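Local coordinates for protein prolyl-tRNA synthetase (Naegleria fowleri, PDB 6UYH) that probably charges tRNA(Pro) with proline in an ATP-dependent reaction, as a class II aminoacyl-tRNA synthetase, and here holds halofuginone together with the ATP analogue AMPPNP, at residues A[230-235]-A[462-467]; A[428-433]-A[471-476]; A[63-68]-A[188-193]. All coordinates share one frame; numbering follows the deposited sequence. Where two conformers were deposited one is given.

Interaction 1 of 3, residues A[230-235]-A[462-467]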
loop_
_atom_site.group_PDB
_atom_site.type_symbol
_atom_site.label_atom_id
_atom_site.label_comp_id
_atom_site.label_asym_id
_atom_site.label_seq_id
_atom_site.Cartn_x
_atom_site.Cartn_y
_atom_site.Cartn_z
ATOM N N ASN A 230 10.434 -29.863 -8.193
ATOM C CA ASN A 230 10.619 -30.757 -7.056
ATOM C C ASN A 230 9.322 -31.419 -6.608
ATOM O O ASN A 230 9.293 -32.039 -5.539
ATOM C CB ASN A 230 11.291 -30.028 -5.885
ATOM C CG ASN A 230 10.533 -28.802 -5.428
ATOM O OD1 ASN A 230 9.481 -28.462 -5.965
ATOM N ND2 ASN A 230 11.073 -28.124 -4.414
ATOM N N GLY A 231 8.265 -31.338 -7.413
ATOM C CA GLY A 231 7.041 -32.088 -7.135
ATOM C C GLY A 231 6.331 -31.685 -5.860
ATOM O O GLY A 231 5.856 -32.556 -5.115
ATOM N N ARG A 232 6.227 -30.381 -5.600
ATOM C CA ARG A 232 5.671 -29.866 -4.358
ATOM C C ARG A 232 4.514 -28.927 -4.638
ATOM O O ARG A 232 4.593 -28.074 -5.524
ATOM C CB ARG A 232 6.717 -29.120 -3.540
ATOM C CG ARG A 232 7.813 -30.023 -3.089
ATOM C CD ARG A 232 8.746 -29.389 -2.090
ATOM N NE ARG A 232 9.702 -30.422 -1.714
ATOM C CZ ARG A 232 9.635 -31.143 -0.600
ATOM N NH1 ARG A 232 8.670 -30.915 0.288
ATOM N NH2 ARG A 232 10.549 -32.080 -0.382
ATOM N N ALA A 233 3.452 -29.079 -3.859
ATOM C CA ALA A 233 2.336 -28.160 -3.929
ATOM C C ALA A 233 2.634 -26.916 -3.099
ATOM O O ALA A 233 3.438 -26.944 -2.159
ATOM C CB ALA A 233 1.061 -28.839 -3.432
ATOM N N VAL A 234 1.985 -25.814 -3.465
ATOM C CA VAL A 234 2.029 -24.575 -2.697
ATOM C C VAL A 234 0.594 -24.116 -2.474
ATOM O O VAL A 234 -0.162 -23.935 -3.436
ATOM C CB VAL A 234 2.844 -23.477 -3.405
ATOM C CG1 VAL A 234 2.719 -22.145 -2.657
ATOM C CG2 VAL A 234 4.302 -23.885 -3.537
ATOM N N GLN A 235 0.223 -23.918 -1.209
ATOM C CA GLN A 235 -1.087 -23.374 -0.873
ATOM C C GLN A 235 -1.135 -21.916 -1.312
ATOM O O GLN A 235 -0.443 -21.062 -0.742
ATOM C CB GLN A 235 -1.341 -23.541 0.624
ATOM C CG GLN A 235 -1.663 -24.985 1.052
ATOM C CD GLN A 235 -0.498 -25.971 0.858
ATOM O OE1 GLN A 235 0.577 -25.806 1.438
ATOM N NE2 GLN A 235 -0.718 -27.001 0.042
ATOM N N GLN A 462 18.795 -33.315 -1.696
ATOM C CA GLN A 462 19.596 -32.567 -0.735
ATOM C C GLN A 462 19.183 -31.101 -0.710
ATOM O O GLN A 462 19.147 -30.478 0.357
ATOM C CB GLN A 462 21.080 -32.706 -1.067
ATOM C CG GLN A 462 21.986 -32.033 -0.051
ATOM C CD GLN A 462 21.793 -32.594 1.351
ATOM O OE1 GLN A 462 21.881 -33.806 1.568
ATOM N NE2 GLN A 462 21.510 -31.711 2.309
ATOM N N SER A 463 18.855 -30.540 -1.879
ATOM C CA SER A 463 18.401 -29.152 -1.948
ATOM C C SER A 463 17.122 -28.944 -1.149
ATOM O O SER A 463 16.988 -27.950 -0.428
ATOM C CB SER A 463 18.184 -28.738 -3.405
ATOM O OG SER A 463 17.601 -27.441 -3.496
ATOM N N ASP A 464 16.159 -29.859 -1.279
ATOM C CA ASP A 464 14.930 -29.736 -0.504
ATOM C C ASP A 464 15.203 -29.885 0.988
ATOM O O ASP A 464 14.643 -29.144 1.803
ATOM C CB ASP A 464 13.905 -30.776 -0.961
ATOM C CG ASP A 464 13.219 -30.395 -2.268
ATOM O OD1 ASP A 464 13.606 -29.373 -2.897
ATOM O OD2 ASP A 464 12.289 -31.133 -2.658
ATOM N N ALA A 465 16.046 -30.841 1.366
ATOM C CA ALA A 465 16.379 -31.001 2.778
ATOM C C ALA A 465 17.046 -29.741 3.328
ATOM O O ALA A 465 16.779 -29.341 4.465
ATOM C CB ALA A 465 17.274 -32.222 2.974
ATOM N N ASN A 466 17.897 -29.094 2.523
ATOM C CA ASN A 466 18.536 -27.846 2.938
ATOM C C ASN A 466 17.535 -26.703 3.072
ATOM O O ASN A 466 17.725 -25.808 3.905
ATOM C CB ASN A 466 19.624 -27.448 1.942
ATOM C CG ASN A 466 20.804 -28.395 1.950
ATOM O OD1 ASN A 466 20.887 -29.298 2.781
ATOM N ND2 ASN A 466 21.740 -28.181 1.025
ATOM N N THR A 467 16.488 -26.694 2.249
ATOM C CA THR A 467 15.423 -25.701 2.317
ATOM C C THR A 467 14.472 -25.959 3.493
ATOM O O THR A 467 13.461 -25.260 3.641
ATOM C CB THR A 467 14.672 -25.674 0.971
ATOM O OG1 THR A 467 15.623 -25.507 -0.088
ATOM C CG2 THR A 467 13.674 -24.521 0.870
#

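Interaction 2 of 3, residues A[428-433]-A[471-476]. With EDO (1,2-ethanediol), chain P.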
loop_
_atom_site.group_PDB
_atom_site.type_symbol
_atom_site.label_atom_id
_atom_site.label_comp_id
_atom_site.label_asym_id
_atom_site.label_seq_id
_atom_site.Cartn_x
_atom_site.Cartn_y
_atom_site.Cartn_z
ATOM N N LYS A 428 4.938 -44.745 -4.265
ATOM C CA LYS A 428 5.710 -44.725 -5.502
ATOM C C LYS A 428 5.533 -43.399 -6.226
ATOM O O LYS A 428 6.513 -42.772 -6.658
ATOM C CB LYS A 428 5.282 -45.890 -6.396
ATOM C CG LYS A 428 5.869 -45.874 -7.805
ATOM C CD LYS A 428 5.156 -46.891 -8.689
ATOM C CE LYS A 428 5.468 -46.677 -10.158
ATOM N NZ LYS A 428 6.755 -47.301 -10.540
ATOM N N ALA A 429 4.281 -42.961 -6.373
ATOM C CA ALA A 429 4.005 -41.704 -7.067
ATOM C C ALA A 429 4.545 -40.513 -6.291
ATOM O O ALA A 429 5.070 -39.563 -6.882
ATOM C CB ALA A 429 2.499 -41.571 -7.305
ATOM N N LEU A 430 4.449 -40.555 -4.962
ATOM C CA LEU A 430 5.001 -39.486 -4.135
ATOM C C LEU A 430 6.506 -39.354 -4.337
ATOM O O LEU A 430 7.032 -38.248 -4.527
ATOM C CB LEU A 430 4.675 -39.769 -2.670
ATOM C CG LEU A 430 4.756 -38.623 -1.680
ATOM C CD1 LEU A 430 3.633 -37.613 -1.971
ATOM C CD2 LEU A 430 4.679 -39.182 -0.275
ATOM N N ASN A 431 7.221 -40.481 -4.302
ATOM C CA ASN A 431 8.672 -40.446 -4.448
ATOM C C ASN A 431 9.121 -40.045 -5.852
ATOM O O ASN A 431 10.275 -39.637 -6.018
ATOM C CB ASN A 431 9.270 -41.798 -4.064
ATOM C CG ASN A 431 9.462 -41.941 -2.565
ATOM O OD1 ASN A 431 9.507 -40.951 -1.832
ATOM N ND2 ASN A 431 9.592 -43.177 -2.103
ATOM N N SER A 432 8.259 -40.153 -6.860
ATOM C CA SER A 432 8.595 -39.676 -8.196
ATOM C C SER A 432 8.097 -38.257 -8.450
ATOM O O SER A 432 8.087 -37.810 -9.601
ATOM C CB SER A 432 8.053 -40.631 -9.261
ATOM O OG SER A 432 6.681 -40.909 -9.069
ATOM N N GLY A 433 7.695 -37.541 -7.403
ATOM C CA GLY A 433 7.371 -36.131 -7.536
ATOM C C GLY A 433 5.980 -35.821 -8.036
ATOM O O GLY A 433 5.778 -34.797 -8.692
ATOM N N GLY A 471 9.957 -34.879 3.060
ATOM C CA GLY A 471 9.377 -35.767 2.082
ATOM C C GLY A 471 8.003 -36.274 2.438
ATOM O O GLY A 471 7.400 -37.003 1.650
ATOM N N ALA A 472 7.485 -35.901 3.607
ATOM C CA ALA A 472 6.173 -36.367 4.030
ATOM C C ALA A 472 5.081 -35.806 3.130
ATOM O O ALA A 472 5.164 -34.678 2.637
ATOM C CB ALA A 472 5.898 -35.958 5.475
ATOM N N ALA A 473 4.043 -36.607 2.924
ATOM C CA ALA A 473 2.872 -36.162 2.188
ATOM C C ALA A 473 1.882 -35.553 3.165
ATOM O O ALA A 473 1.646 -36.098 4.246
ATOM C CB ALA A 473 2.212 -37.327 1.445
ATOM N N LYS A 474 1.290 -34.427 2.785
ATOM C CA LYS A 474 0.217 -33.879 3.598
ATOM C C LYS A 474 -1.006 -33.653 2.725
ATOM O O LYS A 474 -0.945 -33.736 1.496
ATOM C CB LYS A 474 0.640 -32.594 4.305
ATOM C CG LYS A 474 0.880 -31.432 3.402
ATOM C CD LYS A 474 1.409 -30.258 4.229
ATOM C CE LYS A 474 0.465 -29.069 4.233
ATOM N NZ LYS A 474 0.814 -28.135 5.342
ATOM N N SER A 475 -2.142 -33.417 3.370
ATOM C CA SER A 475 -3.343 -33.163 2.600
ATOM C C SER A 475 -3.219 -31.791 1.956
ATOM O O SER A 475 -2.772 -30.826 2.588
ATOM C CB SER A 475 -4.594 -33.242 3.473
ATOM O OG SER A 475 -4.641 -32.145 4.349
ATOM N N LEU A 476 -3.557 -31.721 0.678
ATOM C CA LEU A 476 -3.521 -30.461 -0.047
ATOM C C LEU A 476 -4.921 -29.864 -0.128
ATOM O O LEU A 476 -5.165 -28.762 0.370
ATOM C CB LEU A 476 -2.904 -30.696 -1.432
ATOM C CG LEU A 476 -1.539 -31.402 -1.354
ATOM C CD1 LEU A 476 -1.003 -31.706 -2.760
ATOM C CD2 LEU A 476 -0.527 -30.596 -0.520
HETATM C C1 EDO P . 3.279 -29.857 9.220
HETATM O O1 EDO P . 4.540 -29.200 9.370
HETATM C C2 EDO P . 2.379 -28.982 8.363
HETATM O O2 EDO P . 3.091 -28.627 7.174
HETATM O O HOH W 1 8.354 -37.834 -0.957
#

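Interaction 3 of 3, residues A[63-68]-A[188-193]. With EDO (1,2-ethanediol), chain K.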
loop_
_atom_site.group_PDB
_atom_site.type_symbol
_atom_site.label_atom_id
_atom_site.label_comp_id
_atom_site.label_asym_id
_atom_site.label_seq_id
_atom_site.Cartn_x
_atom_site.Cartn_y
_atom_site.Cartn_z
ATOM N N ASP A 63 -8.274 -5.200 -6.525
ATOM C CA ASP A 63 -9.062 -4.063 -6.061
ATOM C C ASP A 63 -10.229 -3.784 -6.991
ATOM O O ASP A 63 -11.348 -3.515 -6.540
ATOM C CB ASP A 63 -8.187 -2.804 -5.963
ATOM C CG ASP A 63 -7.623 -2.566 -4.565
ATOM O OD1 ASP A 63 -7.931 -3.340 -3.648
ATOM O OD2 ASP A 63 -6.855 -1.594 -4.405
ATOM N N ALA A 64 -9.976 -3.772 -8.304
ATOM C CA ALA A 64 -11.067 -3.467 -9.220
ATOM C C ALA A 64 -12.140 -4.548 -9.182
ATOM O O ALA A 64 -13.327 -4.236 -9.306
ATOM C CB ALA A 64 -10.541 -3.277 -10.645
ATOM N N GLU A 65 -11.750 -5.814 -8.991
ATOM C CA GLU A 65 -12.741 -6.888 -8.949
ATOM C C GLU A 65 -13.542 -6.876 -7.647
ATOM O O GLU A 65 -14.756 -7.121 -7.663
ATOM C CB GLU A 65 -12.056 -8.244 -9.144
ATOM C CG GLU A 65 -11.479 -8.431 -10.551
ATOM C CD GLU A 65 -12.526 -8.278 -11.649
ATOM O OE1 GLU A 65 -13.658 -8.797 -11.499
ATOM O OE2 GLU A 65 -12.215 -7.633 -12.672
ATOM N N ILE A 66 -12.891 -6.616 -6.510
ATOM C CA ILE A 66 -13.654 -6.636 -5.261
ATOM C C ILE A 66 -14.486 -5.366 -5.101
ATOM O O ILE A 66 -15.502 -5.376 -4.389
ATOM C CB ILE A 66 -12.761 -6.860 -4.027
ATOM C CG1 ILE A 66 -11.780 -5.689 -3.802
ATOM C CG2 ILE A 66 -12.045 -8.229 -4.128
ATOM C CD1 ILE A 66 -10.962 -5.813 -2.511
ATOM N N LYS A 67 -14.118 -4.285 -5.782
ATOM C CA LYS A 67 -14.962 -3.098 -5.750
ATOM C C LYS A 67 -16.344 -3.387 -6.334
ATOM O O LYS A 67 -17.361 -2.868 -5.844
ATOM C CB LYS A 67 -14.273 -1.953 -6.493
ATOM C CG LYS A 67 -14.955 -0.615 -6.318
ATOM C CD LYS A 67 -14.234 0.466 -7.094
ATOM C CE LYS A 67 -15.013 1.773 -7.063
ATOM N NZ LYS A 67 -14.358 2.806 -7.914
ATOM N N LYS A 68 -16.401 -4.214 -7.385
ATOM C CA LYS A 68 -17.669 -4.603 -7.989
ATOM C C LYS A 68 -18.547 -5.377 -7.016
ATOM O O LYS A 68 -19.769 -5.421 -7.194
ATOM C CB LYS A 68 -17.421 -5.455 -9.236
ATOM C CG LYS A 68 -16.641 -4.757 -10.339
ATOM C CD LYS A 68 -16.173 -5.755 -11.401
ATOM C CE LYS A 68 -15.397 -5.068 -12.511
ATOM N NZ LYS A 68 -14.935 -6.027 -13.558
ATOM N N LEU A 188 -12.793 -17.135 -4.010
ATOM C CA LEU A 188 -11.936 -18.230 -4.462
ATOM C C LEU A 188 -11.748 -18.195 -5.977
ATOM O O LEU A 188 -10.646 -18.445 -6.484
ATOM C CB LEU A 188 -12.524 -19.578 -4.029
ATOM C CG LEU A 188 -11.565 -20.766 -4.215
ATOM C CD1 LEU A 188 -10.424 -20.699 -3.215
ATOM C CD2 LEU A 188 -12.312 -22.091 -4.116
ATOM N N GLU A 189 -12.816 -17.885 -6.715
ATOM C CA GLU A 189 -12.692 -17.725 -8.160
ATOM C C GLU A 189 -11.801 -16.535 -8.514
ATOM O O GLU A 189 -11.034 -16.598 -9.480
ATOM C CB GLU A 189 -14.077 -17.582 -8.785
ATOM C CG GLU A 189 -14.094 -17.126 -10.241
ATOM C CD GLU A 189 -13.509 -18.143 -11.218
ATOM O OE1 GLU A 189 -13.222 -19.296 -10.824
ATOM O OE2 GLU A 189 -13.354 -17.792 -12.404
ATOM N N LEU A 190 -11.865 -15.444 -7.742
ATOM C CA LEU A 190 -10.970 -14.322 -8.011
ATOM C C LEU A 190 -9.516 -14.709 -7.788
ATOM O O LEU A 190 -8.634 -14.260 -8.524
ATOM C CB LEU A 190 -11.326 -13.110 -7.147
ATOM C CG LEU A 190 -12.602 -12.349 -7.500
ATOM C CD1 LEU A 190 -12.703 -11.101 -6.622
ATOM C CD2 LEU A 190 -12.619 -11.960 -8.983
ATOM N N TYR A 191 -9.243 -15.536 -6.773
ATOM C CA TYR A 191 -7.880 -16.018 -6.585
ATOM C C TYR A 191 -7.448 -16.896 -7.755
ATOM O O TYR A 191 -6.301 -16.812 -8.212
ATOM C CB TYR A 191 -7.762 -16.791 -5.268
ATOM C CG TYR A 191 -7.886 -15.943 -4.031
ATOM C CD1 TYR A 191 -7.708 -14.558 -4.077
ATOM C CD2 TYR A 191 -8.168 -16.532 -2.799
ATOM C CE1 TYR A 191 -7.819 -13.793 -2.936
ATOM C CE2 TYR A 191 -8.273 -15.782 -1.659
ATOM C CZ TYR A 191 -8.099 -14.415 -1.722
ATOM O OH TYR A 191 -8.206 -13.680 -0.560
ATOM N N LYS A 192 -8.347 -17.752 -8.249
ATOM C CA LYS A 192 -8.030 -18.511 -9.455
ATOM C C LYS A 192 -7.706 -17.571 -10.617
ATOM O O LYS A 192 -6.759 -17.808 -11.373
ATOM C CB LYS A 192 -9.195 -19.441 -9.806
ATOM C CG LYS A 192 -9.090 -20.161 -11.155
ATOM C CD LYS A 192 -9.823 -19.382 -12.231
ATOM C CE LYS A 192 -10.260 -20.258 -13.390
ATOM N NZ LYS A 192 -11.137 -19.448 -14.281
ATOM N N ARG A 193 -8.474 -16.486 -10.766
ATOM C CA ARG A 193 -8.215 -15.560 -11.868
ATOM C C ARG A 193 -6.885 -14.828 -11.700
ATOM O O ARG A 193 -6.197 -14.564 -12.693
ATOM C CB ARG A 193 -9.365 -14.565 -12.003
ATOM C CG ARG A 193 -10.681 -15.243 -12.372
ATOM C CD ARG A 193 -11.775 -14.209 -12.576
ATOM N NE ARG A 193 -11.429 -13.299 -13.659
ATOM C CZ ARG A 193 -11.923 -12.074 -13.794
ATOM N NH1 ARG A 193 -12.803 -11.607 -12.915
ATOM N NH2 ARG A 193 -11.535 -11.316 -14.807
HETATM C C1 EDO K . -23.130 -5.602 -3.751
HETATM O O1 EDO K . -22.804 -4.352 -3.128
HETATM C C2 EDO K . -22.346 -5.733 -5.050
HETATM O O2 EDO K . -22.380 -4.484 -5.756
HETATM O O HOH W 2 -13.169 -8.752 -15.452
#

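Interaction 1 of 3, residues A[230-235]-A[462-467]
Arg-232 and Asp-464 form a buried salt bridge that ties the start of strand 232-243, in the class II catalytic core, to the short helix 462-466 of the C-terminal region. The arginine arrives side-on and spends two nitrogens on a single oxygen: NE lies 2.8 Å from Asp-464 OD2, and NH2 lies 3.0 Å from that same OD2. Asp-464 OD2 sits close to the guanidinium plane, but the carboxylate is turned steeply against it, the two planes 77° apart, so both N-H groups come at OD2 from above the carboxylate and from the same face. Arg-232 can reach this far because its chain runs extended from CG to NE (chi2 -170°, chi3 177°).

The other carboxylate oxygen, OD1, is taken by Asn-230, whose ND2 meets Asp-464 OD1 on the syn side at 3.2 Å, tilted from the carboxylate plane. The bond is nearly straight and stays in the amide plane, while the same ND2 also bonds Tyr-513 OH at the C-terminus. With each oxygen engaged by a different residue, the carboxylate has little freedom to spin about its CB-CG bond. The remaining arginine nitrogen, NH1, is satisfied by two carbonyls, Thr-470 O and Ser-512 O. Such a surrounding of donors would probably keep Asp-464 ionised.

Just ahead of the arginine, Gly-231 has positive phi, and Gly-231 and Arg-232 together face Ile-227 in a G1 beta bulge at the turn between strands 219-227 and 232-243. Farther along this strand, Gln-235 binds the ribose of AMPPNP through its backbone O. Strand 505-512 runs parallel alongside, Phe-22 of helix 22-32 touches Asn-230, and Val-234 packs on helix 274-283.

Interaction 2 of 3, residues A[428-433]-A[471-476]
Leu-430 pushes both of its methyls against the single methyl of Ala-473: CD2 stands 3.5 Å from Ala-473 CB, and CD1 stands 3.7 Å from the same CB. This fork around one small side chain is the apolar contact between residues 428-433, at the end of helix 423-431, and residues 471-476, which lead into strand 474-479. Leu-430 CG is swung opposite the backbone N (chi1 -161°), and chi2 of 68° turns the isopropyl end so that both methyls face the alanine. CD2 also comes to 4.0 Å from Gly-471 O.

That carbonyl is engaged by water 1, which donates to Gly-471 O at 2.9 Å and reaches back, through a long and weak bond, to Asn-431 OD1 on the helix. The two segments are thus bridged by solvent where no direct hydrogen bond joins them. Asn-431 is itself steadied from outside, since its OD1 accepts from Val-459 N.

Around this first shell, helix 444-457 supplies Ser-454, whose side chain touches Leu-430 and whose OG bonds Ala-473 N, fixing the backbone that presents the alanine methyl. Strand 505-512 adds Arg-511, which touches Leu-430, and takes backbone hydrogen bonds from Lys-474 and Leu-476 at Gly-510 and Leu-508. At the helix's end, Gly-433 takes positive phi as the C-prime residue of a Schellman motif, its N 3.0 Å from Leu-430 O, and the chain turns off toward strand 435-440. What results is a helix packed against the approach to a strand within the C-terminal domain of prolyl-tRNA synthetase: the Schellman-ended helix 423-431 leans, through Leu-430, on the chain leading into strand 474-479.

Interaction 3 of 3, residues A[63-68]-A[188-193]
Glu-65 OE2 is gripped by two groups: Lys-68 NZ, three residues on, lies 3.3 Å from OE2, on the syn side but tilted well out of the carboxylate plane, and water 2 donates to OE2 at 3.1 Å. The other oxygen, Glu-65 OE1, faces across to Arg-193 NH1 at 3.3 Å, a salt bridge whose hydrogen bond is weak and bent. Together they make a salt-bridge network between two nearly antiparallel helices, 49-67 and 177-198, whose short segments run at 156° with their axes 11.3 Å apart.

Carboxylate and guanidinium are turned strongly against each other, 73° between their planes, with OE1 at the guanidinium edge. Water 2 completes a second route between the same two groups: it accepts from Arg-193 NH2 and donates to Glu-65 OE2. The arginine has a firmer partner of its own in Glu-197, which takes NE in a salt bridge one turn farther along helix 177-198. It therefore lies between two acidic groups, and the glutamate between two basic ones, which would probably stabilise the charges on both.

Beside these charged groups the helices meet through aliphatic groups. Leu-190 points at the other helix, its CD2 3.8 Å from Glu-65 CB. Glu-65 serves both layers because its chain folds at chi2 (-57°): the CB and CG lie over the leucine and the carboxylate bends out to the arginine. Deeper in, Ile-66 reaches Val-71 and Asn-143, and Tyr-191 bonds Gln-168 through its OH, so the pair of helices lies over the strands of the catalytic core. The other leucine methyl, Leu-190 CD1, rests on Ile-66 CG2 at 3.9 Å.

Interactions 1 and 2 are neighbours, their centres about 11 Å apart. They touch where Ala-233 CB packs on Leu-476 CD1 at 3.6 Å, and helix 462-466 of the first is followed in the chain by strand 474-479 of the second. Both are buried, yet one relies on charge and the other on methyl groups with a water alongside. Interaction 1 joins the catalytic core to the C-terminal region, whereas interaction 2 stays within that region. Interaction 3 lies on the opposite side of the chain's centre, about 29 Å from interaction 1, centre to centre. Only partly buried, it combines an apolar seam with looser, water-assisted ion pairs between two helices.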